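PDB 3UUW: putative oxidoreductase with NAD(P)-binding Rossmann-fold domain from Clostridium difficile, which probably catalyses an NAD(P)-dependent oxidation or reduction, as a member of the Gfo/Idh/MocA family whose substrate is not established. Local coordinates for residues A[7-12]-A[67-72]; A[74-79]-A[99-104]; A[117-122]-A[284-289]; A[126-131]-A[270-275]; A[165-170]-A[214-219]. One frame throughout, in Å; residues are numbered along the deposited sequence. Where two conformers were deposited one is given.

Contact 1: residues A[7-12]-A[67-72]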
# COMPACT_ATOMS: atom_id res chain seq x y z
N ILE A 7 -18.04 -25.46 33.96
CA ILE A 7 -19.04 -25.08 32.98
C ILE A 7 -19.20 -26.12 31.86
O ILE A 7 -18.23 -26.53 31.24
CB ILE A 7 -18.70 -23.70 32.37
CG1 ILE A 7 -18.73 -22.61 33.46
CG2 ILE A 7 -19.68 -23.38 31.22
CD1 ILE A 7 -18.22 -21.28 32.99
N LYS A 8 -20.45 -26.52 31.63
CA LYS A 8 -20.80 -27.49 30.60
C LYS A 8 -21.44 -26.75 29.43
O LYS A 8 -22.44 -26.05 29.60
CB LYS A 8 -21.79 -28.53 31.15
CG LYS A 8 -21.25 -29.38 32.32
CD LYS A 8 -22.24 -30.48 32.74
CE LYS A 8 -22.13 -31.74 31.86
NZ LYS A 8 -23.32 -32.68 31.96
N MET A 9 -20.87 -26.90 28.24
CA MET A 9 -21.38 -26.21 27.05
C MET A 9 -21.82 -27.20 25.99
O MET A 9 -21.19 -28.25 25.80
CB MET A 9 -20.27 -25.29 26.50
CG MET A 9 -20.61 -24.44 25.26
SD MET A 9 -20.50 -25.32 23.69
CE MET A 9 -18.73 -25.51 23.54
N GLY A 10 -22.90 -26.85 25.29
CA GLY A 10 -23.37 -27.60 24.15
C GLY A 10 -23.50 -26.64 22.99
O GLY A 10 -23.61 -25.42 23.18
N MET A 11 -23.56 -27.18 21.79
CA MET A 11 -23.76 -26.39 20.59
C MET A 11 -24.98 -26.90 19.85
O MET A 11 -25.13 -28.11 19.68
CB MET A 11 -22.53 -26.46 19.66
CG MET A 11 -22.65 -25.58 18.44
SD MET A 11 -21.10 -25.50 17.50
CE MET A 11 -20.08 -24.55 18.59
N ILE A 12 -25.83 -25.98 19.40
CA ILE A 12 -26.98 -26.32 18.57
C ILE A 12 -26.86 -25.59 17.24
O ILE A 12 -26.73 -24.35 17.20
CB ILE A 12 -28.32 -25.97 19.29
CG1 ILE A 12 -28.53 -26.90 20.49
CG2 ILE A 12 -29.49 -26.07 18.34
CD1 ILE A 12 -29.71 -26.52 21.39
N CYS A 67 -26.37 -29.38 29.94
CA CYS A 67 -25.50 -28.21 29.76
C CYS A 67 -25.86 -27.06 30.67
O CYS A 67 -27.00 -26.96 31.14
CB CYS A 67 -25.60 -27.72 28.30
SG CYS A 67 -24.98 -28.87 27.09
N ASP A 68 -24.89 -26.18 30.93
CA ASP A 68 -25.13 -24.93 31.64
C ASP A 68 -25.35 -23.79 30.63
O ASP A 68 -25.96 -22.76 30.96
CB ASP A 68 -23.94 -24.58 32.54
CG ASP A 68 -23.66 -25.64 33.57
OD1 ASP A 68 -24.59 -25.98 34.33
OD2 ASP A 68 -22.49 -26.13 33.67
N CYS A 69 -24.85 -23.98 29.41
CA CYS A 69 -24.95 -22.95 28.38
C CYS A 69 -24.90 -23.58 26.99
O CYS A 69 -24.39 -24.70 26.81
CB CYS A 69 -23.85 -21.91 28.54
SG CYS A 69 -22.16 -22.51 28.22
N ILE A 70 -25.42 -22.84 26.02
CA ILE A 70 -25.51 -23.28 24.65
C ILE A 70 -25.09 -22.17 23.70
O ILE A 70 -25.50 -21.01 23.88
CB ILE A 70 -26.97 -23.66 24.29
CG1 ILE A 70 -27.47 -24.83 25.16
CG2 ILE A 70 -27.13 -23.96 22.78
CD1 ILE A 70 -26.95 -26.18 24.76
N PHE A 71 -24.29 -22.54 22.71
CA PHE A 71 -23.99 -21.71 21.53
C PHE A 71 -24.98 -22.17 20.45
O PHE A 71 -25.00 -23.34 20.06
CB PHE A 71 -22.53 -21.89 21.06
CG PHE A 71 -21.54 -21.08 21.84
CD1 PHE A 71 -21.12 -21.47 23.09
CD2 PHE A 71 -21.00 -19.93 21.29
CE1 PHE A 71 -20.22 -20.72 23.80
CE2 PHE A 71 -20.09 -19.17 22.00
CZ PHE A 71 -19.70 -19.57 23.25
N LEU A 72 -25.83 -21.24 20.03
CA LEU A 72 -26.89 -21.49 19.06
C LEU A 72 -26.58 -20.80 17.73
O LEU A 72 -26.50 -19.57 17.64
CB LEU A 72 -28.21 -20.97 19.63
CG LEU A 72 -29.41 -21.08 18.72
CD1 LEU A 72 -29.73 -22.53 18.38
CD2 LEU A 72 -30.61 -20.41 19.40
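Strands 8-12 and 69-72 run parallel, Met-9 beside Cys-69 and Ile-12 beside Leu-72, with their axes 4.6 Å apart at closest and 25° between their directions. The ladder runs Gly-10 N to Cys-69 O, Phe-71 N to Gly-10 O and Ile-12 N to Phe-71 O. At its start Lys-8 O takes two donors, Asp-68 N at 2.8 Å and Cys-69 N at 3.2 Å, while Asp-68 OD2 accepts Lys-8 N at 2.9 Å on its anti side. On one face Met-9 and Phe-71 cross at about a right angle: Met-9 CG lies at the ring edge, 3.7 Å from Phe-71 CD1, and Met-9 SD makes an oblique Met-aromatic contact. Helices 16-26 and 269-281 pack on this face. On the other, Ile-12 CG2 meets Leu-72 CD1 at 3.5 Å, and Cys-67 SG sits 3.4 Å from Gly-10 N. Strand 8-12 leads into a glycine-rich turn resembling the GxGxxA pattern, consistent with the first strand of a Rossmann fold lying beside the middle strand, 69-72, of its parallel sheet.

Contact 2: residues A[74-79]-A[99-104]; sequences SSTETH and LASTVS
Two loops of the Rossmann domain meet here, the one that leads from strand 69-72 into helix 79-88 and the one that runs into helix 103-116. His-79 spans them with both ring nitrogens. Its ND1 donates to Leu-99 O at 2.9 Å, and the acceptor lies in the ring plane, although the donor stands 56° above the plane of the Leu-99 carbonyl. NE2 reaches back to Ser-74 O at 3.0 Å; together the two bonds fix the rotation of the imidazole, and Thr-76 CA lies over the centre of one ring face. CG is anti to the carbonyl carbon (chi1 -72°), and CB itself comes within 3.1 Å of Leu-99 O. A water makes a second link: it donates to Thr-76 O at 2.9 Å and accepts from Ser-101 N at 3.1 Å. Beside it, Ser-101 OG rests 3.5 Å from Glu-77 CA, and Thr-76 CG2 touches the same hydroxyl more loosely. Within 74-79, Ser-75 O takes both the backbone N and OG1 of Thr-78, and Thr-78 OG1 also accepts from Ser-74 OG. Across the way, Thr-102 OG1 caps Gln-105 N. Polar loops gathered at the C-terminal ends of parallel strands, each about to enter a helix, are characteristic of the Rossmann fold.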
# COMPACT_ATOMS: atom_id res chain seq x y z
N SER A 74 -28.31 -21.51 14.71
CA SER A 74 -29.40 -21.88 13.79
C SER A 74 -29.91 -20.69 12.98
O SER A 74 -29.52 -19.55 13.20
CB SER A 74 -30.56 -22.51 14.57
OG SER A 74 -31.20 -21.55 15.40
N SER A 75 -30.80 -20.97 12.03
CA SER A 75 -31.34 -19.93 11.18
C SER A 75 -32.12 -18.94 12.01
O SER A 75 -32.79 -19.32 12.97
CB SER A 75 -32.27 -20.52 10.13
OG SER A 75 -33.43 -21.07 10.74
N THR A 76 -32.08 -17.68 11.60
CA THR A 76 -32.75 -16.61 12.32
C THR A 76 -34.21 -16.92 12.66
O THR A 76 -34.66 -16.63 13.75
CB THR A 76 -32.72 -15.32 11.50
OG1 THR A 76 -31.37 -14.95 11.26
CG2 THR A 76 -33.44 -14.19 12.23
N GLU A 77 -34.94 -17.51 11.72
CA GLU A 77 -36.36 -17.78 11.96
C GLU A 77 -36.64 -18.79 13.09
O GLU A 77 -37.71 -18.78 13.65
CB GLU A 77 -37.06 -18.22 10.67
CG GLU A 77 -36.67 -19.60 10.18
CD GLU A 77 -37.42 -20.00 8.91
OE1 GLU A 77 -38.55 -19.53 8.70
OE2 GLU A 77 -36.87 -20.80 8.12
N THR A 78 -35.67 -19.64 13.40
CA THR A 78 -35.84 -20.64 14.45
C THR A 78 -35.39 -20.13 15.82
O THR A 78 -35.60 -20.78 16.83
CB THR A 78 -35.04 -21.93 14.14
OG1 THR A 78 -33.63 -21.65 14.14
CG2 THR A 78 -35.44 -22.50 12.79
N HIS A 79 -34.75 -18.96 15.87
CA HIS A 79 -34.23 -18.47 17.16
C HIS A 79 -35.29 -18.37 18.25
O HIS A 79 -35.08 -18.83 19.37
CB HIS A 79 -33.60 -17.10 17.00
CG HIS A 79 -32.30 -17.09 16.27
ND1 HIS A 79 -31.55 -15.95 16.13
CD2 HIS A 79 -31.60 -18.08 15.66
CE1 HIS A 79 -30.46 -16.22 15.44
NE2 HIS A 79 -30.46 -17.50 15.14
N LEU A 99 -31.11 -11.41 17.33
CA LEU A 99 -31.66 -12.21 18.43
C LEU A 99 -32.85 -13.04 17.95
O LEU A 99 -32.84 -14.27 18.04
CB LEU A 99 -32.08 -11.28 19.56
CG LEU A 99 -32.71 -11.91 20.80
CD1 LEU A 99 -31.92 -13.13 21.27
CD2 LEU A 99 -32.82 -10.88 21.93
N ALA A 100 -33.86 -12.37 17.40
CA ALA A 100 -35.02 -13.06 16.86
C ALA A 100 -35.50 -12.37 15.57
O ALA A 100 -35.00 -11.31 15.19
CB ALA A 100 -36.12 -13.13 17.92
N SER A 101 -36.47 -12.97 14.88
CA SER A 101 -36.96 -12.39 13.64
C SER A 101 -37.48 -10.96 13.80
O SER A 101 -37.37 -10.13 12.87
CB SER A 101 -38.06 -13.29 13.07
OG SER A 101 -37.55 -14.58 12.80
N THR A 102 -38.08 -10.66 14.95
CA THR A 102 -38.58 -9.33 15.24
C THR A 102 -38.02 -8.82 16.56
O THR A 102 -37.64 -9.60 17.41
CB THR A 102 -40.14 -9.28 15.33
OG1 THR A 102 -40.58 -9.89 16.55
CG2 THR A 102 -40.81 -9.96 14.12
N VAL A 103 -37.95 -7.51 16.72
CA VAL A 103 -37.50 -6.92 17.98
C VAL A 103 -38.45 -7.29 19.13
O VAL A 103 -38.01 -7.59 20.23
CB VAL A 103 -37.38 -5.40 17.87
CG1 VAL A 103 -37.15 -4.78 19.24
CG2 VAL A 103 -36.24 -5.04 16.90
N SER A 104 -39.75 -7.30 18.84
CA SER A 104 -40.75 -7.65 19.85
C SER A 104 -40.47 -9.04 20.43
O SER A 104 -40.47 -9.22 21.65
CB SER A 104 -42.15 -7.59 19.23
OG SER A 104 -43.12 -7.60 20.23
O HOH W 1 -36.82 -15.96 15.52

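Contact 3: residues A[117-122]-A[284-289]; sequences NLNLMV and IKPAIN
Met-121, extended beyond CG, lies against Pro-286 and Ile-288 in the closely packed part of this contact. Its SD sits 3.8 Å from Pro-286 CG, and its CE meets Ile-288 CD1 at 4.1 Å, the two side chains crossing at about a right angle. Ile-288 CG2 continues the packing, 3.5 Å from Val-122 O, while Ile-272 and Phe-276 of helix 269-281 also touch Met-121. The buried amide of Asn-119 belongs to this tight part too. Asn-119 CG lies 3.6 Å from Pro-286 CD, and Asn-119 ND2 donates to Ile-284 O at 3.0 Å, tilted 22° from the carbonyl plane. The loose side is that of Ile-284 and Lys-285, both exposed: Lys-285 offers only its base to Asn-119 OD1, and its extended chain leads away. Between the backbones a water donates to Ile-288 O at 2.8 Å and, weakly, to Leu-120 O. The loop therefore lies along edge strand 120-122 without extending the sheet: apolar side chains, one amide bond and a water take the place of a strand ladder.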
# COMPACT_ATOMS: atom_id res chain seq x y z
N ASN A 117 -32.46 -15.46 35.54
CA ASN A 117 -31.09 -15.08 35.89
C ASN A 117 -30.08 -15.75 34.96
O ASN A 117 -29.08 -16.35 35.39
CB ASN A 117 -30.77 -15.39 37.35
CG ASN A 117 -30.10 -14.23 38.02
OD1 ASN A 117 -28.88 -14.11 37.99
ND2 ASN A 117 -30.92 -13.31 38.55
N LEU A 118 -30.36 -15.64 33.66
CA LEU A 118 -29.52 -16.22 32.63
C LEU A 118 -29.05 -15.15 31.65
O LEU A 118 -29.73 -14.15 31.43
CB LEU A 118 -30.31 -17.28 31.86
CG LEU A 118 -30.77 -18.47 32.67
CD1 LEU A 118 -31.75 -19.31 31.83
CD2 LEU A 118 -29.59 -19.32 33.15
N ASN A 119 -27.87 -15.37 31.08
CA ASN A 119 -27.32 -14.47 30.08
C ASN A 119 -27.79 -14.91 28.70
O ASN A 119 -27.71 -16.10 28.35
CB ASN A 119 -25.79 -14.48 30.10
CG ASN A 119 -25.22 -13.85 31.35
OD1 ASN A 119 -25.83 -12.93 31.93
ND2 ASN A 119 -24.05 -14.33 31.79
N LEU A 120 -28.35 -13.95 27.98
CA LEU A 120 -28.76 -14.13 26.58
C LEU A 120 -27.93 -13.12 25.83
O LEU A 120 -28.16 -11.91 25.99
CB LEU A 120 -30.26 -13.85 26.43
CG LEU A 120 -30.84 -13.88 25.01
CD1 LEU A 120 -30.58 -15.21 24.34
CD2 LEU A 120 -32.36 -13.55 25.06
N MET A 121 -26.93 -13.60 25.09
CA MET A 121 -25.98 -12.73 24.39
C MET A 121 -26.08 -12.92 22.88
O MET A 121 -26.14 -14.06 22.40
CB MET A 121 -24.56 -13.07 24.81
CG MET A 121 -23.51 -12.11 24.35
SD MET A 121 -21.88 -12.68 24.91
CE MET A 121 -20.88 -11.27 24.40
N VAL A 122 -26.05 -11.81 22.14
CA VAL A 122 -26.07 -11.83 20.68
C VAL A 122 -24.65 -11.61 20.18
O VAL A 122 -23.89 -10.76 20.69
CB VAL A 122 -27.04 -10.78 20.10
CG1 VAL A 122 -26.93 -10.71 18.60
CG2 VAL A 122 -28.50 -11.12 20.56
N ILE A 284 -21.70 -12.63 36.05
CA ILE A 284 -21.96 -11.28 35.57
C ILE A 284 -22.56 -11.32 34.19
O ILE A 284 -22.56 -12.36 33.52
CB ILE A 284 -20.69 -10.42 35.55
CG1 ILE A 284 -19.59 -11.10 34.73
CG2 ILE A 284 -20.22 -10.18 36.98
CD1 ILE A 284 -18.27 -10.31 34.67
N LYS A 285 -23.10 -10.18 33.80
CA LYS A 285 -23.72 -10.01 32.49
C LYS A 285 -22.73 -9.42 31.46
O LYS A 285 -22.06 -8.45 31.75
CB LYS A 285 -24.89 -9.05 32.63
CG LYS A 285 -26.00 -9.50 33.52
CD LYS A 285 -27.12 -8.46 33.51
CE LYS A 285 -28.32 -8.90 34.34
NZ LYS A 285 -29.47 -7.94 34.18
N PRO A 286 -22.66 -9.99 30.24
CA PRO A 286 -21.80 -9.36 29.20
C PRO A 286 -22.36 -8.00 28.79
O PRO A 286 -23.54 -7.79 29.00
CB PRO A 286 -21.84 -10.35 28.02
CG PRO A 286 -22.84 -11.40 28.37
CD PRO A 286 -23.27 -11.26 29.80
N ALA A 287 -21.56 -7.08 28.21
CA ALA A 287 -22.09 -5.73 27.88
C ALA A 287 -23.18 -5.83 26.82
O ALA A 287 -24.16 -5.05 26.84
CB ALA A 287 -20.99 -4.75 27.44
N ILE A 288 -23.05 -6.84 25.94
CA ILE A 288 -24.13 -7.15 25.00
C ILE A 288 -25.22 -7.89 25.78
O ILE A 288 -25.24 -9.12 25.85
CB ILE A 288 -23.67 -7.97 23.79
CG1 ILE A 288 -22.52 -7.26 23.05
CG2 ILE A 288 -24.85 -8.15 22.79
CD1 ILE A 288 -21.81 -8.13 21.98
N ASN A 289 -26.09 -7.12 26.40
CA ASN A 289 -27.26 -7.66 27.08
C ASN A 289 -28.38 -6.65 26.98
O ASN A 289 -28.13 -5.46 26.74
CB ASN A 289 -26.97 -7.94 28.56
CG ASN A 289 -26.99 -6.70 29.40
OD1 ASN A 289 -28.06 -6.20 29.78
ND2 ASN A 289 -25.81 -6.20 29.73
O HOH W 2 -26.15 -11.04 27.68

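Contact 4: residues A[126-131]-A[270-275]; sequences RRFCPM and EDISNH
Phe-128 lays one face of its ring on the helix backbone at Ile-272, whose CA stands 3.8 Å above the ring plane, displaced toward the rim, in a CH-pi contact. Ile-272 crosses the phenyl at about a right angle. With its CG1 anti to the backbone N (chi1 -163°), that atom is brought to 3.6 Å from Phe-128 CD1, and CD1 of Ile-272 lies near the same side of the ring, by Phe-128 CD1 and CE1. One helical turn on, His-275 meets the far part of the ring, its CD2 lying 3.6 Å from Phe-128 CZ. The two ring planes are inclined at 41° with centroids 5.3 Å apart, an oblique pairing.

The aromatic residue thus rides on helix 269-281 just where the chain, having left the last strand of the Rossmann sheet, turns through a short 3-10 segment into helix 130-138. Cys-129 holds the N-cap position of that helix, and Pro-130 follows in its first turn. Near the backbone end of Phe-128, Asp-271 CB is 4.1 Å from Phe-128 CB. A water joins the two segments here, donating to Phe-128 O at 2.6 Å and to Asp-271 OD2 at 2.7 Å; Asp-271 OD1 forms a salt bridge with Lys-265. Pro-130 CG approaches the same carboxylate oxygen, OD2, at 4.0 Å. Met-121 of strand 120-122 also touches Phe-128.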
# COMPACT_ATOMS: atom_id res chain seq x y z
N ARG A 126 -17.88 -7.93 16.08
CA ARG A 126 -17.09 -6.74 15.79
C ARG A 126 -16.80 -5.91 17.05
O ARG A 126 -15.77 -5.25 17.11
CB ARG A 126 -17.75 -5.93 14.67
CG ARG A 126 -17.62 -6.59 13.35
CD ARG A 126 -18.62 -6.07 12.35
NE ARG A 126 -18.37 -6.68 11.06
CZ ARG A 126 -18.64 -7.94 10.76
NH1 ARG A 126 -19.22 -8.75 11.64
NH2 ARG A 126 -18.33 -8.40 9.55
N ARG A 127 -17.67 -5.98 18.06
CA ARG A 127 -17.41 -5.29 19.34
C ARG A 127 -16.19 -5.86 20.08
O ARG A 127 -15.68 -5.25 21.03
CB ARG A 127 -18.63 -5.35 20.23
CG ARG A 127 -19.88 -4.74 19.66
CD ARG A 127 -20.85 -4.49 20.79
NE ARG A 127 -22.21 -4.19 20.36
CZ ARG A 127 -23.18 -3.78 21.18
NH1 ARG A 127 -22.92 -3.52 22.46
NH2 ARG A 127 -24.40 -3.57 20.71
N PHE A 128 -15.73 -7.04 19.64
CA PHE A 128 -14.58 -7.72 20.22
C PHE A 128 -13.42 -7.86 19.25
O PHE A 128 -12.40 -8.49 19.56
CB PHE A 128 -14.99 -9.10 20.76
CG PHE A 128 -15.84 -9.04 21.98
CD1 PHE A 128 -17.19 -8.75 21.88
CD2 PHE A 128 -15.30 -9.22 23.23
CE1 PHE A 128 -17.98 -8.67 22.99
CE2 PHE A 128 -16.09 -9.14 24.35
CZ PHE A 128 -17.43 -8.86 24.23
N CYS A 129 -13.57 -7.28 18.05
CA CYS A 129 -12.51 -7.27 17.06
C CYS A 129 -11.34 -6.50 17.67
O CYS A 129 -11.47 -5.34 18.00
CB CYS A 129 -13.03 -6.65 15.76
SG CYS A 129 -11.74 -6.25 14.56
N PRO A 130 -10.18 -7.14 17.81
CA PRO A 130 -9.09 -6.45 18.51
C PRO A 130 -8.71 -5.09 17.89
O PRO A 130 -8.52 -4.14 18.64
CB PRO A 130 -7.94 -7.44 18.42
CG PRO A 130 -8.64 -8.77 18.46
CD PRO A 130 -9.87 -8.57 17.62
N MET A 131 -8.68 -4.98 16.57
CA MET A 131 -8.24 -3.70 15.97
C MET A 131 -9.32 -2.65 16.07
O MET A 131 -9.02 -1.47 16.21
CB MET A 131 -7.74 -3.90 14.55
CG MET A 131 -6.38 -4.59 14.50
SD MET A 131 -5.88 -4.88 12.80
CE MET A 131 -4.12 -5.25 13.03
N GLU A 270 -13.16 -15.18 18.68
CA GLU A 270 -12.48 -15.81 19.78
C GLU A 270 -12.75 -15.10 21.10
O GLU A 270 -13.15 -15.72 22.10
CB GLU A 270 -10.96 -15.94 19.48
CG GLU A 270 -10.19 -16.59 20.58
CD GLU A 270 -8.78 -17.01 20.18
OE1 GLU A 270 -7.93 -17.09 21.07
OE2 GLU A 270 -8.55 -17.29 19.00
N ASP A 271 -12.62 -13.78 21.10
CA ASP A 271 -12.79 -13.06 22.34
C ASP A 271 -14.25 -12.99 22.79
O ASP A 271 -14.53 -13.08 23.99
CB ASP A 271 -12.15 -11.70 22.25
CG ASP A 271 -10.62 -11.80 22.18
OD1 ASP A 271 -10.05 -12.73 22.82
OD2 ASP A 271 -10.01 -10.98 21.48
N ILE A 272 -15.18 -12.89 21.84
CA ILE A 272 -16.59 -12.80 22.22
C ILE A 272 -17.04 -14.13 22.83
O ILE A 272 -17.78 -14.16 23.81
CB ILE A 272 -17.52 -12.35 21.08
CG1 ILE A 272 -18.86 -11.89 21.67
CG2 ILE A 272 -17.73 -13.45 19.98
CD1 ILE A 272 -19.79 -11.26 20.64
N SER A 273 -16.60 -15.24 22.23
CA SER A 273 -17.01 -16.56 22.72
C SER A 273 -16.41 -16.79 24.13
O SER A 273 -17.10 -17.27 25.04
CB SER A 273 -16.63 -17.65 21.72
OG SER A 273 -17.23 -17.41 20.43
N ASN A 274 -15.13 -16.45 24.30
CA ASN A 274 -14.50 -16.62 25.60
C ASN A 274 -15.09 -15.70 26.66
O ASN A 274 -15.18 -16.07 27.83
CB ASN A 274 -12.99 -16.46 25.49
CG ASN A 274 -12.34 -17.63 24.75
OD1 ASN A 274 -12.86 -18.74 24.75
ND2 ASN A 274 -11.19 -17.38 24.15
N HIS A 275 -15.49 -14.50 26.27
CA HIS A 275 -16.12 -13.58 27.17
C HIS A 275 -17.46 -14.13 27.66
O HIS A 275 -17.77 -14.04 28.83
CB HIS A 275 -16.31 -12.23 26.51
CG HIS A 275 -16.83 -11.18 27.43
ND1 HIS A 275 -16.19 -10.84 28.61
CD2 HIS A 275 -17.95 -10.42 27.38
CE1 HIS A 275 -16.87 -9.89 29.22
NE2 HIS A 275 -17.94 -9.61 28.49
O HOH W 3 -10.85 -8.42 21.66

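Contact 5: residues A[165-170]-A[214-219]; sequences IDDYIH and TSMHRD
Tyr-168 reaches from helix 160-179 to strand 211-217, sliding past Met-216, which runs in the opposite direction. Tyr-168 CB lies 4.0 Å from Met-216 SD. CG is anti to the backbone N (chi1 -168°), and beyond it CD1 rests 3.8 Å from Met-216 CB, with CE1 a little farther from the same carbon. The sulfur stands oblique to the ring in a Met-aromatic contact. At the tip, OH hydrogen-bonds Thr-214 OG1 at 2.7 Å, and His-203 ND1 is a second partner of that hydroxyl. Met-216, bent at chi3, turns its CE back to 3.7 Å from Tyr-168 CA and also touches Asp-167 CG. Beside it a salt bridge joins Asp-167 OD2 to Arg-218 NH1 at 2.6 Å. The oxygen lies in the guanidinium plane, but the carboxylate is turned 90° to it and is met on its anti side. Asp-167 OD1 makes a second salt bridge, to Lys-149, so the carboxylate is held from both oxygens. The helix, with a wider pi-type turn at 165-168, thus packs against the mixed sheet of the C-terminal domain; the axis of segment 165-170 passes 9.3 Å from that of strand 214-217, with Val-201 of strand 198-206 beside Tyr-168 and Leu-300 of helix 295-305 against its side chain.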
# COMPACT_ATOMS: atom_id res chain seq x y z
N ILE A 165 -31.28 -7.00 8.01
CA ILE A 165 -31.27 -7.58 9.34
C ILE A 165 -30.13 -8.58 9.55
O ILE A 165 -29.61 -8.72 10.66
CB ILE A 165 -32.61 -8.29 9.64
CG1 ILE A 165 -33.76 -7.28 9.62
CG2 ILE A 165 -32.57 -8.96 10.99
CD1 ILE A 165 -33.66 -6.25 10.72
N ASP A 166 -29.74 -9.24 8.47
CA ASP A 166 -28.74 -10.30 8.48
C ASP A 166 -27.31 -9.79 8.36
O ASP A 166 -26.40 -10.36 8.97
CB ASP A 166 -29.01 -11.26 7.31
CG ASP A 166 -28.17 -12.52 7.37
OD1 ASP A 166 -28.11 -13.17 8.44
OD2 ASP A 166 -27.58 -12.88 6.32
N ASP A 167 -27.10 -8.74 7.56
CA ASP A 167 -25.75 -8.27 7.29
C ASP A 167 -25.52 -6.79 7.56
O ASP A 167 -24.54 -6.44 8.21
CB ASP A 167 -25.36 -8.60 5.86
CG ASP A 167 -23.84 -8.63 5.66
OD1 ASP A 167 -23.08 -8.45 6.65
OD2 ASP A 167 -23.40 -8.82 4.51
N TYR A 168 -26.41 -5.91 7.11
CA TYR A 168 -26.23 -4.49 7.38
C TYR A 168 -26.26 -4.22 8.89
O TYR A 168 -25.71 -3.22 9.35
CB TYR A 168 -27.31 -3.67 6.71
CG TYR A 168 -27.11 -2.17 6.67
CD1 TYR A 168 -25.92 -1.60 6.18
CD2 TYR A 168 -28.13 -1.32 7.02
CE1 TYR A 168 -25.76 -0.20 6.11
CE2 TYR A 168 -27.98 0.09 6.96
CZ TYR A 168 -26.80 0.63 6.48
OH TYR A 168 -26.69 2.01 6.39
N ILE A 169 -26.87 -5.14 9.63
CA ILE A 169 -26.96 -5.01 11.09
C ILE A 169 -25.56 -4.91 11.70
O ILE A 169 -25.38 -4.24 12.72
CB ILE A 169 -27.76 -6.18 11.72
CG1 ILE A 169 -28.16 -5.87 13.17
CG2 ILE A 169 -26.97 -7.50 11.64
CD1 ILE A 169 -29.15 -6.88 13.74
N HIS A 170 -24.58 -5.57 11.09
CA HIS A 170 -23.20 -5.47 11.59
C HIS A 170 -22.65 -4.06 11.48
O HIS A 170 -21.94 -3.60 12.38
CB HIS A 170 -22.26 -6.42 10.87
CG HIS A 170 -22.40 -7.85 11.28
ND1 HIS A 170 -22.18 -8.28 12.57
CD2 HIS A 170 -22.70 -8.95 10.55
CE1 HIS A 170 -22.36 -9.59 12.62
NE2 HIS A 170 -22.66 -10.02 11.41
N THR A 214 -22.63 5.29 7.22
CA THR A 214 -22.66 3.84 7.03
C THR A 214 -23.03 3.52 5.62
O THR A 214 -23.87 4.19 5.05
CB THR A 214 -23.69 3.17 7.96
OG1 THR A 214 -25.00 3.69 7.73
CG2 THR A 214 -23.31 3.40 9.43
N SER A 215 -22.39 2.50 5.04
CA SER A 215 -22.61 2.16 3.62
C SER A 215 -22.38 0.67 3.29
O SER A 215 -21.41 0.07 3.73
CB SER A 215 -21.67 3.01 2.76
OG SER A 215 -21.74 2.70 1.38
N MET A 216 -23.24 0.12 2.44
CA MET A 216 -23.15 -1.27 2.03
C MET A 216 -23.61 -1.43 0.56
O MET A 216 -24.78 -1.23 0.23
CB MET A 216 -23.99 -2.16 2.97
CG MET A 216 -24.24 -3.59 2.42
SD MET A 216 -25.02 -4.70 3.61
CE MET A 216 -23.64 -4.98 4.74
N HIS A 217 -22.67 -1.81 -0.30
CA HIS A 217 -22.95 -2.08 -1.71
C HIS A 217 -22.77 -3.58 -1.93
O HIS A 217 -21.68 -4.13 -1.72
CB HIS A 217 -22.02 -1.29 -2.61
CG HIS A 217 -22.37 -1.36 -4.06
ND1 HIS A 217 -21.45 -1.10 -5.05
CD2 HIS A 217 -23.53 -1.65 -4.69
CE1 HIS A 217 -22.03 -1.23 -6.23
NE2 HIS A 217 -23.29 -1.57 -6.04
N ARG A 218 -23.86 -4.22 -2.32
CA ARG A 218 -23.91 -5.66 -2.51
C ARG A 218 -23.39 -6.12 -3.87
O ARG A 218 -23.22 -7.33 -4.07
CB ARG A 218 -25.36 -6.14 -2.36
CG ARG A 218 -26.03 -5.69 -1.07
CD ARG A 218 -25.40 -6.31 0.17
NE ARG A 218 -25.54 -7.78 0.18
CZ ARG A 218 -25.12 -8.56 1.17
NH1 ARG A 218 -24.55 -8.03 2.26
NH2 ARG A 218 -25.28 -9.87 1.08
N ASP A 219 -23.16 -5.18 -4.78
CA ASP A 219 -22.70 -5.51 -6.13
C ASP A 219 -21.48 -4.65 -6.47
O ASP A 219 -21.43 -3.98 -7.51
CB ASP A 219 -23.83 -5.26 -7.16
CG ASP A 219 -23.60 -5.98 -8.48
OD1 ASP A 219 -22.68 -6.83 -8.53
OD2 ASP A 219 -24.33 -5.72 -9.47

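Overall arrangement
From the N terminus, contact 1 closes the first loop, joining two strands of the parallel sheet, and contact 2 follows in series, linking the loops ahead of helices 79-88 and 103-116. Contact 3 closes a far longer loop, bringing 284-289 back to edge strand 120-122; contact 4 nests inside it, and contact 5 inside both, joining helix 160-179 to the mixed sheet. Helix 269-281 relates contacts 1, 3 and 4: Phe-71 touches Ser-273, and Pro-286 touches His-275. Leu-99 packs on Leu-120 and Val-122 between contacts 2 and 3, and Arg-126 approaches His-170 between contacts 4 and 5. Contacts 1 and 5 lie about 30 Å apart between centres.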